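Local atomic coordinates of AmbC (Sorangium cellulosum, PDB entry 5O15), a protein that probably catalyses both a dehydration and a ring-closing step on polyketide intermediates, as the dehydratase-cyclase domain of ambruticin biosynthesis. Residues Leu77-Pro88 / Ala130-Pro140; Arg31-Thr42 / Gly95-Leu106. All coordinates share one frame; numbering follows the deposited sequence.

Contact 1 of 2, residues Leu77-Pro88 / Ala130-Pro140; sequences LPSVSELTIEAP and AHARGVLGAAP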
loop_
_atom_site.group_PDB
_atom_site.type_symbol
_atom_site.label_atom_id
_atom_site.label_comp_id
_atom_site.label_asym_id
_atom_site.label_seq_id
_atom_site.Cartn_x
_atom_site.Cartn_y
_atom_site.Cartn_z
ATOM N N LEU A 77 11.889 0.983 -15.062
ATOM C CA LEU A 77 12.580 1.520 -13.915
ATOM C C LEU A 77 12.314 0.639 -12.698
ATOM O O LEU A 77 11.219 0.093 -12.572
ATOM C CB LEU A 77 12.115 2.946 -13.608
ATOM C CG LEU A 77 12.571 4.001 -14.618
ATOM C CD1 LEU A 77 11.891 5.362 -14.361
ATOM C CD2 LEU A 77 14.094 4.128 -14.570
ATOM N N PRO A 78 13.279 0.523 -11.784
ATOM C CA PRO A 78 13.156 -0.480 -10.720
ATOM C C PRO A 78 12.400 -0.044 -9.487
ATOM O O PRO A 78 12.110 -0.914 -8.644
ATOM C CB PRO A 78 14.621 -0.801 -10.388
ATOM C CG PRO A 78 15.354 0.452 -10.693
ATOM C CD PRO A 78 14.671 1.030 -11.925
ATOM N N SER A 79 12.107 1.233 -9.303
ATOM C CA SER A 79 11.606 1.687 -8.018
ATOM C C SER A 79 10.660 2.872 -8.163
ATOM O O SER A 79 10.753 3.679 -9.123
ATOM C CB SER A 79 12.798 2.091 -7.165
ATOM O OG SER A 79 12.404 2.395 -5.858
ATOM N N VAL A 80 9.751 2.976 -7.193
ATOM C CA VAL A 80 8.980 4.172 -6.925
ATOM C C VAL A 80 9.790 4.995 -5.942
ATOM O O VAL A 80 9.865 4.685 -4.750
ATOM C CB VAL A 80 7.598 3.827 -6.387
ATOM C CG1 VAL A 80 6.801 5.080 -6.104
ATOM C CG2 VAL A 80 6.892 2.911 -7.357
ATOM N N SER A 81 10.445 6.035 -6.451
ATOM C CA SER A 81 11.265 6.865 -5.596
ATOM C C SER A 81 10.416 7.674 -4.615
ATOM O O SER A 81 10.766 7.784 -3.435
ATOM C CB SER A 81 12.082 7.789 -6.488
ATOM O OG SER A 81 12.720 8.804 -5.735
ATOM N N GLU A 82 9.312 8.245 -5.071
ATOM C CA GLU A 82 8.425 9.000 -4.195
ATOM C C GLU A 82 7.001 8.830 -4.687
ATOM O O GLU A 82 6.774 8.753 -5.903
ATOM C CB GLU A 82 8.758 10.500 -4.183
ATOM C CG GLU A 82 10.194 10.864 -3.800
ATOM C CD GLU A 82 10.569 10.433 -2.381
ATOM O OE1 GLU A 82 9.654 10.228 -1.533
ATOM O OE2 GLU A 82 11.795 10.295 -2.109
ATOM N N LEU A 83 6.064 8.768 -3.748
ATOM C CA LEU A 83 4.646 8.748 -4.042
ATOM C C LEU A 83 3.946 9.572 -2.970
ATOM O O LEU A 83 4.149 9.355 -1.774
ATOM C CB LEU A 83 4.117 7.305 -4.093
ATOM C CG LEU A 83 2.644 7.165 -4.524
ATOM C CD1 LEU A 83 2.358 5.837 -5.220
ATOM C CD2 LEU A 83 1.642 7.377 -3.415
ATOM N N THR A 84 3.132 10.511 -3.404
ATOM C CA THR A 84 2.278 11.301 -2.540
ATOM C C THR A 84 0.844 10.961 -2.886
ATOM O O THR A 84 0.505 10.817 -4.062
ATOM C CB THR A 84 2.506 12.799 -2.745
ATOM O OG1 THR A 84 3.885 13.103 -2.511
ATOM C CG2 THR A 84 1.658 13.610 -1.765
ATOM N N ILE A 85 0.027 10.766 -1.854
ATOM C CA ILE A 85 -1.395 10.540 -2.031
ATOM C C ILE A 85 -2.085 11.892 -1.897
ATOM O O ILE A 85 -1.940 12.576 -0.887
ATOM C CB ILE A 85 -1.935 9.524 -1.022
ATOM C CG1 ILE A 85 -1.174 8.198 -1.203
ATOM C CG2 ILE A 85 -3.429 9.369 -1.229
ATOM C CD1 ILE A 85 -1.554 7.116 -0.229
ATOM N N GLU A 86 -2.844 12.273 -2.908
ATOM C CA GLU A 86 -3.498 13.580 -2.926
ATOM C C GLU A 86 -4.968 13.520 -2.561
ATOM O O GLU A 86 -5.479 14.450 -1.918
ATOM C CB GLU A 86 -3.370 14.217 -4.309
ATOM C CG GLU A 86 -1.958 14.516 -4.712
ATOM C CD GLU A 86 -1.885 15.404 -5.916
ATOM O OE1 GLU A 86 -2.944 15.743 -6.499
ATOM O OE2 GLU A 86 -0.755 15.772 -6.248
ATOM N N ALA A 87 -5.672 12.486 -3.014
ATOM C CA ALA A 87 -7.093 12.326 -2.711
ATOM C C ALA A 87 -7.474 10.860 -2.765
ATOM O O ALA A 87 -7.011 10.151 -3.670
ATOM C CB ALA A 87 -7.907 13.080 -3.766
ATOM N N PRO A 88 -8.357 10.411 -1.881
ATOM C CA PRO A 88 -8.770 9.003 -1.891
ATOM C C PRO A 88 -9.665 8.697 -3.085
ATOM O O PRO A 88 -10.220 9.570 -3.748
ATOM C CB PRO A 88 -9.536 8.833 -0.578
ATOM C CG PRO A 88 -10.012 10.206 -0.246
ATOM C CD PRO A 88 -9.000 11.174 -0.799
ATOM N N ALA A 130 -7.209 13.110 -9.799
ATOM C CA ALA A 130 -5.855 12.694 -9.452
ATOM C C ALA A 130 -5.849 12.133 -8.035
ATOM O O ALA A 130 -6.351 12.764 -7.103
ATOM C CB ALA A 130 -4.912 13.884 -9.499
ATOM N N HIS A 131 -5.307 10.938 -7.869
ATOM C CA HIS A 131 -5.195 10.350 -6.552
ATOM C C HIS A 131 -3.789 10.369 -5.999
ATOM O O HIS A 131 -3.635 10.493 -4.779
ATOM C CB HIS A 131 -5.716 8.912 -6.582
ATOM C CG HIS A 131 -7.143 8.820 -6.990
ATOM N ND1 HIS A 131 -8.162 9.297 -6.202
ATOM C CD2 HIS A 131 -7.724 8.383 -8.132
ATOM C CE1 HIS A 131 -9.316 9.144 -6.834
ATOM N NE2 HIS A 131 -9.078 8.579 -8.005
ATOM N N ALA A 132 -2.766 10.261 -6.852
ATOM C CA ALA A 132 -1.404 10.075 -6.386
ATOM C C ALA A 132 -0.483 10.621 -7.461
ATOM O O ALA A 132 -0.808 10.605 -8.645
ATOM C CB ALA A 132 -1.054 8.605 -6.115
ATOM N N ARG A 133 0.664 11.116 -7.030
ATOM C CA ARG A 133 1.704 11.591 -7.910
ATOM C C ARG A 133 3.038 11.212 -7.338
ATOM O O ARG A 133 3.162 10.969 -6.149
ATOM C CB ARG A 133 1.684 13.129 -7.999
ATOM C CG ARG A 133 0.453 13.709 -8.595
ATOM C CD ARG A 133 0.524 15.236 -8.727
ATOM N NE ARG A 133 -0.711 15.699 -9.368
ATOM C CZ ARG A 133 -0.921 15.653 -10.681
ATOM N NH1 ARG A 133 0.040 15.221 -11.492
ATOM N NH2 ARG A 133 -2.075 16.071 -11.180
ATOM N N GLY A 134 4.054 11.194 -8.170
ATOM C CA GLY A 134 5.357 10.920 -7.630
ATOM C C GLY A 134 6.405 10.836 -8.699
ATOM O O GLY A 134 6.270 11.408 -9.789
ATOM N N VAL A 135 7.464 10.103 -8.394
ATOM C CA VAL A 135 8.613 9.963 -9.263
ATOM C C VAL A 135 9.059 8.507 -9.228
ATOM O O VAL A 135 9.115 7.898 -8.140
ATOM C CB VAL A 135 9.759 10.886 -8.805
ATOM C CG1 VAL A 135 10.980 10.702 -9.673
ATOM C CG2 VAL A 135 9.308 12.331 -8.752
ATOM N N LEU A 136 9.336 7.923 -10.386
ATOM C CA LEU A 136 9.956 6.616 -10.584
ATOM C C LEU A 136 11.455 6.781 -10.762
ATOM O O LEU A 136 11.899 7.785 -11.358
ATOM C CB LEU A 136 9.352 5.934 -11.808
ATOM C CG LEU A 136 7.825 5.838 -11.837
ATOM C CD1 LEU A 136 7.324 5.224 -13.162
ATOM C CD2 LEU A 136 7.291 5.051 -10.627
ATOM N N GLY A 137 12.247 5.806 -10.353
ATOM C CA GLY A 137 13.676 5.984 -10.452
ATOM C C GLY A 137 14.455 4.742 -10.123
ATOM O O GLY A 137 13.930 3.630 -10.115
ATOM N N ALA A 138 15.733 4.955 -9.854
ATOM C CA ALA A 138 16.649 3.878 -9.500
ATOM C C ALA A 138 16.327 3.313 -8.118
ATOM O O ALA A 138 15.771 3.994 -7.259
ATOM C CB ALA A 138 18.086 4.406 -9.538
ATOM N N ALA A 139 16.711 2.049 -7.893
ATOM C CA ALA A 139 16.368 1.380 -6.645
ATOM C C ALA A 139 17.360 1.760 -5.551
ATOM O O ALA A 139 18.541 2.012 -5.819
ATOM C CB ALA A 139 16.372 -0.129 -6.832
ATOM N N PRO A 140 16.904 1.812 -4.314
ATOM C CA PRO A 140 17.785 2.123 -3.196
ATOM C C PRO A 140 18.572 0.876 -2.840
ATOM O O PRO A 140 18.367 -0.199 -3.414
ATOM C CB PRO A 140 16.798 2.466 -2.088
ATOM C CG PRO A 140 15.652 1.577 -2.370
ATOM C CD PRO A 140 15.516 1.633 -3.869
HETATM O O HOH W 1 13.804 4.562 -5.132
HETATM O O HOH W 2 4.752 13.733 -5.373
HETATM O O HOH W 3 -3.628 17.096 -8.467
#
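The carbonyl O of His-131 takes two backbone N-H groups. Glu-86 N lies 2.7 Å from His-131 O and comes in from above the carbonyl plane; Ala-87 N adds a weak bond. The side chain of His-131 returns the grip. With CG beside the backbone N and anti to the carbonyl carbon (chi1 -60°), the ring turns its ND1 edge to the 77-88 segment. ND1 donates to Ala-87 O at 2.9 Å, with the acceptor in the ring plane. NE2 bonds Ser-118 OG, and the ring of Phe-64 lies nearly parallel to the imidazole. A leucine in place of His-131 would probably leave Ala-87 O and Ser-118 OG without these partners and lose the ring contact with Phe-64.

Between Ser-79 and Ile-85 the strands run antiparallel. Thr-84 N reaches Arg-133 O at 2.8 Å in an almost straight bond. Opposite Val-135 the 79-85 strand carries an extra residue, so Ser-81 and Glu-82 share one partner in a classic beta bulge. Val-135 O takes a sound bond from Glu-82 N and a weak one from Ser-81 N. At Gly-134 a side chain would run into Glu-82 O.

On one face, Leu-136 passes obliquely by two partners. Its CB meets Leu-77 CD1 at 3.6 Å, and its CD2 meets Val-80 CG2 at 3.9 Å. Leu-83 CD2 rests on Ala-132 CB. Helix 61-75 packs on this face through Ala-68, Leu-69 and Val-75.

On the solvent side, Glu-86 and Arg-133 form a salt bridge, though the position of OE2 is less sure. Water 3 joins Glu-86 OE1 to Arg-133 NH2. Strand 79-85 also bonds strand 236-247 on its other edge. A curved antiparallel sheet wrapped round a central helix is the hallmark of the hotdog fold, here doubled.

Contact 2 of 2, residues Arg31-Thr42 / Gly95-Leu106; sequences RDGYVLSGRLST and GAVTLQVTVEAL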
loop_
_atom_site.group_PDB
_atom_site.type_symbol
_atom_site.label_atom_id
_atom_site.label_comp_id
_atom_site.label_asym_id
_atom_site.label_seq_id
_atom_site.Cartn_x
_atom_site.Cartn_y
_atom_site.Cartn_z
ATOM N N ARG A 31 6.323 12.143 -27.794
ATOM C CA ARG A 31 7.145 12.593 -26.670
ATOM C C ARG A 31 7.539 11.352 -25.869
ATOM O O ARG A 31 6.999 10.258 -26.076
ATOM C CB ARG A 31 6.381 13.588 -25.795
ATOM C CG ARG A 31 5.055 13.081 -25.233
ATOM C CD ARG A 31 4.359 14.207 -24.438
ATOM N NE ARG A 31 2.956 13.928 -24.121
ATOM C CZ ARG A 31 2.504 13.413 -22.992
ATOM N NH1 ARG A 31 3.340 13.087 -22.020
ATOM N NH2 ARG A 31 1.201 13.231 -22.863
ATOM N N ASP A 32 8.526 11.527 -24.998
ATOM C CA ASP A 32 8.959 10.456 -24.094
ATOM C C ASP A 32 7.966 10.378 -22.949
ATOM O O ASP A 32 8.009 11.172 -22.005
ATOM C CB ASP A 32 10.359 10.733 -23.569
ATOM C CG ASP A 32 10.877 9.614 -22.653
ATOM O OD1 ASP A 32 10.266 8.542 -22.636
ATOM O OD2 ASP A 32 11.912 9.792 -21.973
ATOM N N GLY A 33 7.038 9.456 -23.076
ATOM C CA GLY A 33 6.058 9.259 -22.015
ATOM C C GLY A 33 5.249 8.014 -22.285
ATOM O O GLY A 33 5.342 7.392 -23.342
ATOM N N TYR A 34 4.423 7.672 -21.303
ATOM C CA TYR A 34 3.574 6.491 -21.360
ATOM C C TYR A 34 2.222 6.819 -20.760
ATOM O O TYR A 34 2.112 7.647 -19.855
ATOM C CB TYR A 34 4.123 5.293 -20.576
ATOM C CG TYR A 34 5.423 4.752 -21.112
ATOM C CD1 TYR A 34 6.629 5.399 -20.886
ATOM C CD2 TYR A 34 5.456 3.526 -21.750
ATOM C CE1 TYR A 34 7.829 4.867 -21.344
ATOM C CE2 TYR A 34 6.656 2.983 -22.213
ATOM C CZ TYR A 34 7.832 3.642 -21.997
ATOM O OH TYR A 34 9.011 3.088 -22.441
ATOM N N VAL A 35 1.200 6.095 -21.217
ATOM C CA VAL A 35 -0.162 6.190 -20.691
ATOM C C VAL A 35 -0.685 4.776 -20.490
ATOM O O VAL A 35 -0.892 4.038 -21.460
ATOM C CB VAL A 35 -1.092 6.998 -21.605
ATOM C CG1 VAL A 35 -2.482 7.069 -21.005
ATOM C CG2 VAL A 35 -0.536 8.390 -21.797
ATOM N N LEU A 36 -0.923 4.410 -19.237
ATOM C CA LEU A 36 -1.464 3.111 -18.878
ATOM C C LEU A 36 -2.927 3.292 -18.516
ATOM O O LEU A 36 -3.271 4.190 -17.751
ATOM C CB LEU A 36 -0.722 2.492 -17.685
ATOM C CG LEU A 36 0.753 2.208 -17.909
ATOM C CD1 LEU A 36 1.627 3.405 -17.680
ATOM C CD2 LEU A 36 1.245 1.085 -17.047
ATOM N N SER A 37 -3.778 2.435 -19.056
ATOM C CA SER A 37 -5.206 2.545 -18.841
ATOM C C SER A 37 -5.752 1.223 -18.329
ATOM O O SER A 37 -5.239 0.157 -18.671
ATOM C CB SER A 37 -5.923 2.887 -20.155
ATOM O OG SER A 37 -5.475 4.113 -20.676
ATOM N N GLY A 38 -6.821 1.300 -17.557
ATOM C CA GLY A 38 -7.475 0.080 -17.150
ATOM C C GLY A 38 -8.763 0.358 -16.423
ATOM O O GLY A 38 -9.338 1.445 -16.513
ATOM N N ARG A 39 -9.230 -0.668 -15.720
ATOM C CA ARG A 39 -10.539 -0.632 -15.094
ATOM C C ARG A 39 -10.461 -1.418 -13.800
ATOM O O ARG A 39 -9.871 -2.502 -13.762
ATOM C CB ARG A 39 -11.576 -1.325 -15.981
ATOM C CG ARG A 39 -13.015 -1.185 -15.538
ATOM C CD ARG A 39 -13.931 -1.521 -16.712
ATOM N NE ARG A 39 -15.340 -1.586 -16.333
ATOM C CZ ARG A 39 -15.931 -2.655 -15.806
ATOM N NH1 ARG A 39 -15.236 -3.764 -15.580
ATOM N NH2 ARG A 39 -17.222 -2.617 -15.497
ATOM N N LEU A 40 -11.065 -0.880 -12.753
ATOM C CA LEU A 40 -11.140 -1.542 -11.457
ATOM C C LEU A 40 -12.614 -1.760 -11.147
ATOM O O LEU A 40 -13.334 -0.807 -10.830
ATOM C CB LEU A 40 -10.470 -0.662 -10.417
ATOM C CG LEU A 40 -9.945 -1.372 -9.190
ATOM C CD1 LEU A 40 -9.112 -0.411 -8.364
ATOM C CD2 LEU A 40 -11.090 -1.943 -8.396
ATOM N N SER A 41 -13.066 -3.006 -11.263
ATOM C CA SER A 41 -14.442 -3.376 -10.943
ATOM C C SER A 41 -14.548 -3.893 -9.514
ATOM O O SER A 41 -13.788 -4.782 -9.122
ATOM C CB SER A 41 -14.907 -4.494 -11.866
ATOM O OG SER A 41 -16.099 -5.080 -11.388
ATOM N N THR A 42 -15.495 -3.348 -8.749
ATOM C CA THR A 42 -15.741 -3.831 -7.397
ATOM C C THR A 42 -16.634 -5.065 -7.385
ATOM O O THR A 42 -16.894 -5.617 -6.306
ATOM C CB THR A 42 -16.341 -2.729 -6.506
ATOM O OG1 THR A 42 -17.654 -2.371 -6.976
ATOM C CG2 THR A 42 -15.431 -1.475 -6.429
ATOM N N GLY A 95 -19.889 -1.464 -9.019
ATOM C CA GLY A 95 -19.599 -0.761 -10.248
ATOM C C GLY A 95 -18.123 -0.798 -10.519
ATOM O O GLY A 95 -17.403 -1.659 -10.027
ATOM N N ALA A 96 -17.672 0.150 -11.332
ATOM C CA ALA A 96 -16.274 0.164 -11.739
ATOM C C ALA A 96 -15.801 1.590 -11.939
ATOM O O ALA A 96 -16.596 2.503 -12.184
ATOM C CB ALA A 96 -16.069 -0.644 -13.019
ATOM N N VAL A 97 -14.496 1.767 -11.796
ATOM C CA VAL A 97 -13.845 3.015 -12.146
ATOM C C VAL A 97 -12.824 2.723 -13.232
ATOM O O VAL A 97 -12.218 1.650 -13.293
ATOM C CB VAL A 97 -13.182 3.736 -10.952
ATOM C CG1 VAL A 97 -14.207 4.089 -9.894
ATOM C CG2 VAL A 97 -12.104 2.878 -10.373
ATOM N N THR A 98 -12.640 3.694 -14.095
ATOM C CA THR A 98 -11.578 3.652 -15.072
ATOM C C THR A 98 -10.344 4.271 -14.433
ATOM O O THR A 98 -10.441 5.249 -13.683
ATOM C CB THR A 98 -11.985 4.444 -16.327
ATOM O OG1 THR A 98 -13.189 3.895 -16.861
ATOM C CG2 THR A 98 -10.956 4.325 -17.402
ATOM N N LEU A 99 -9.188 3.707 -14.743
ATOM C CA LEU A 99 -7.916 4.154 -14.207
ATOM C C LEU A 99 -7.027 4.680 -15.321
ATOM O O LEU A 99 -7.095 4.228 -16.474
ATOM C CB LEU A 99 -7.178 2.974 -13.574
ATOM C CG LEU A 99 -7.885 2.265 -12.422
ATOM C CD1 LEU A 99 -7.044 1.083 -11.948
ATOM C CD2 LEU A 99 -8.077 3.236 -11.306
ATOM N N GLN A 100 -6.132 5.593 -14.942
ATOM C CA GLN A 100 -5.091 6.023 -15.869
ATOM C C GLN A 100 -3.837 6.300 -15.066
ATOM O O GLN A 100 -3.898 6.975 -14.036
ATOM C CB GLN A 100 -5.500 7.264 -16.651
ATOM C CG GLN A 100 -4.576 7.540 -17.821
ATOM C CD GLN A 100 -5.040 8.674 -18.683
ATOM O OE1 GLN A 100 -4.334 9.675 -18.845
ATOM N NE2 GLN A 100 -6.209 8.519 -19.268
ATOM N N VAL A 101 -2.710 5.788 -15.531
ATOM C CA VAL A 101 -1.420 6.151 -14.980
ATOM C C VAL A 101 -0.660 6.875 -16.074
ATOM O O VAL A 101 -0.454 6.331 -17.160
ATOM C CB VAL A 101 -0.623 4.945 -14.486
ATOM C CG1 VAL A 101 0.628 5.432 -13.846
ATOM C CG2 VAL A 101 -1.472 4.109 -13.471
ATOM N N THR A 102 -0.265 8.104 -15.788
ATOM C CA THR A 102 0.521 8.914 -16.719
ATOM C C THR A 102 1.972 8.848 -16.268
ATOM O O THR A 102 2.277 8.946 -15.077
ATOM C CB THR A 102 -0.036 10.360 -16.808
ATOM O OG1 THR A 102 -0.075 10.988 -15.547
ATOM C CG2 THR A 102 -1.422 10.384 -17.335
ATOM N N VAL A 103 2.890 8.689 -17.231
ATOM C CA VAL A 103 4.309 8.655 -16.936
ATOM C C VAL A 103 4.991 9.661 -17.847
ATOM O O VAL A 103 4.796 9.624 -19.077
ATOM C CB VAL A 103 4.916 7.249 -17.113
ATOM C CG1 VAL A 103 6.379 7.252 -16.635
ATOM C CG2 VAL A 103 4.130 6.191 -16.315
ATOM N N GLU A 104 5.841 10.489 -17.265
ATOM C CA GLU A 104 6.495 11.594 -17.942
ATOM C C GLU A 104 7.880 11.169 -18.407
ATOM O O GLU A 104 8.330 10.030 -18.265
ATOM C CB GLU A 104 6.573 12.791 -16.994
ATOM C CG GLU A 104 5.239 13.269 -16.433
ATOM C CD GLU A 104 4.232 13.533 -17.519
ATOM O OE1 GLU A 104 4.599 14.209 -18.493
ATOM O OE2 GLU A 104 3.073 13.061 -17.427
ATOM N N ALA A 105 8.562 12.135 -19.035
ATOM C CA ALA A 105 9.851 11.860 -19.671
ATOM C C ALA A 105 10.964 11.537 -18.673
ATOM O O ALA A 105 11.007 12.059 -17.563
ATOM C CB ALA A 105 10.292 13.070 -20.500
ATOM N N LEU A 106 11.883 10.685 -19.113
ATOM C CA LEU A 106 13.073 10.369 -18.337
ATOM C C LEU A 106 13.984 11.576 -18.293
ATOM O O LEU A 106 14.380 12.100 -19.343
ATOM C CB LEU A 106 13.800 9.204 -19.000
ATOM C CG LEU A 106 14.944 8.613 -18.183
ATOM C CD1 LEU A 106 14.436 7.786 -16.993
ATOM C CD2 LEU A 106 15.823 7.757 -19.058
HETATM O O HOH W 4 2.538 11.592 -19.623
HETATM O O HOH W 5 13.526 11.886 -22.021
HETATM O O HOH W 6 -7.148 5.645 -19.102
#
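Leu-36 and Val-101 form one of four hydrogen-bonded pairs on this antiparallel ladder; the others are Tyr-34 with Val-103, Gly-38 with Leu-99 and Leu-40 with Val-97. Leu-36 N meets Val-101 O at 2.9 Å in a nearly straight bond. Thr-42 N to Gly-95 O, also 2.9 Å, extends the ladder.

Apolar contacts gather on the face of Tyr-34, Leu-36, Leu-40 and Val-103. Leu-36 CD1 meets Val-103 CG2 at 4.0 Å. Leu-40 CB touches both Val-97 CG2 and Leu-99 CD1. This face is laid on helix 61-75, the central helix of a hotdog fold, through Leu-67, Ala-71, Ala-74 and Val-75.

On the other face, Arg-39 stretches along the neighbouring strand. Its CG is anti to the backbone N (chi1 -172°), and one face of its guanidinium lies over Ala-96 CB, 3.4 Å from CZ. In one of the two Val-35 conformers, CG1 touches the amide carbon CD of Gln-100 at 3.8 Å.

Polar bonds join the Arg-31 and Leu-106 end. Leu-106 N bonds Asp-32 OD2 at 3.0 Å, from above the carboxylate plane. Asp-32 OD1 forms a salt bridge with Arg-112. Water 4 links Arg-31 NH1, Val-103 O and Glu-104 OE2.

The centres of contacts 1 and 2 lie about 14 Å apart. Along the chain their segments alternate: 31-42, 77-88, 95-106, then 130-140. Strand 112-120 lies between the two pairs, bonded to strand 96-103 of contact 2 on one edge and to strand 129-137 of contact 1 on the other. Contact 2 is thus nearer strand 24-27, the outermost strand on that side. Both pairs pack on helix 61-75, and they touch directly where Leu-136 CD1 meets Val-103 CG1 at 4.1 Å. Together they probably form much of the first hotdog of the double hotdog fold. Strand 79-85 of contact 1 borders strand 236-247, which probably belongs to the second.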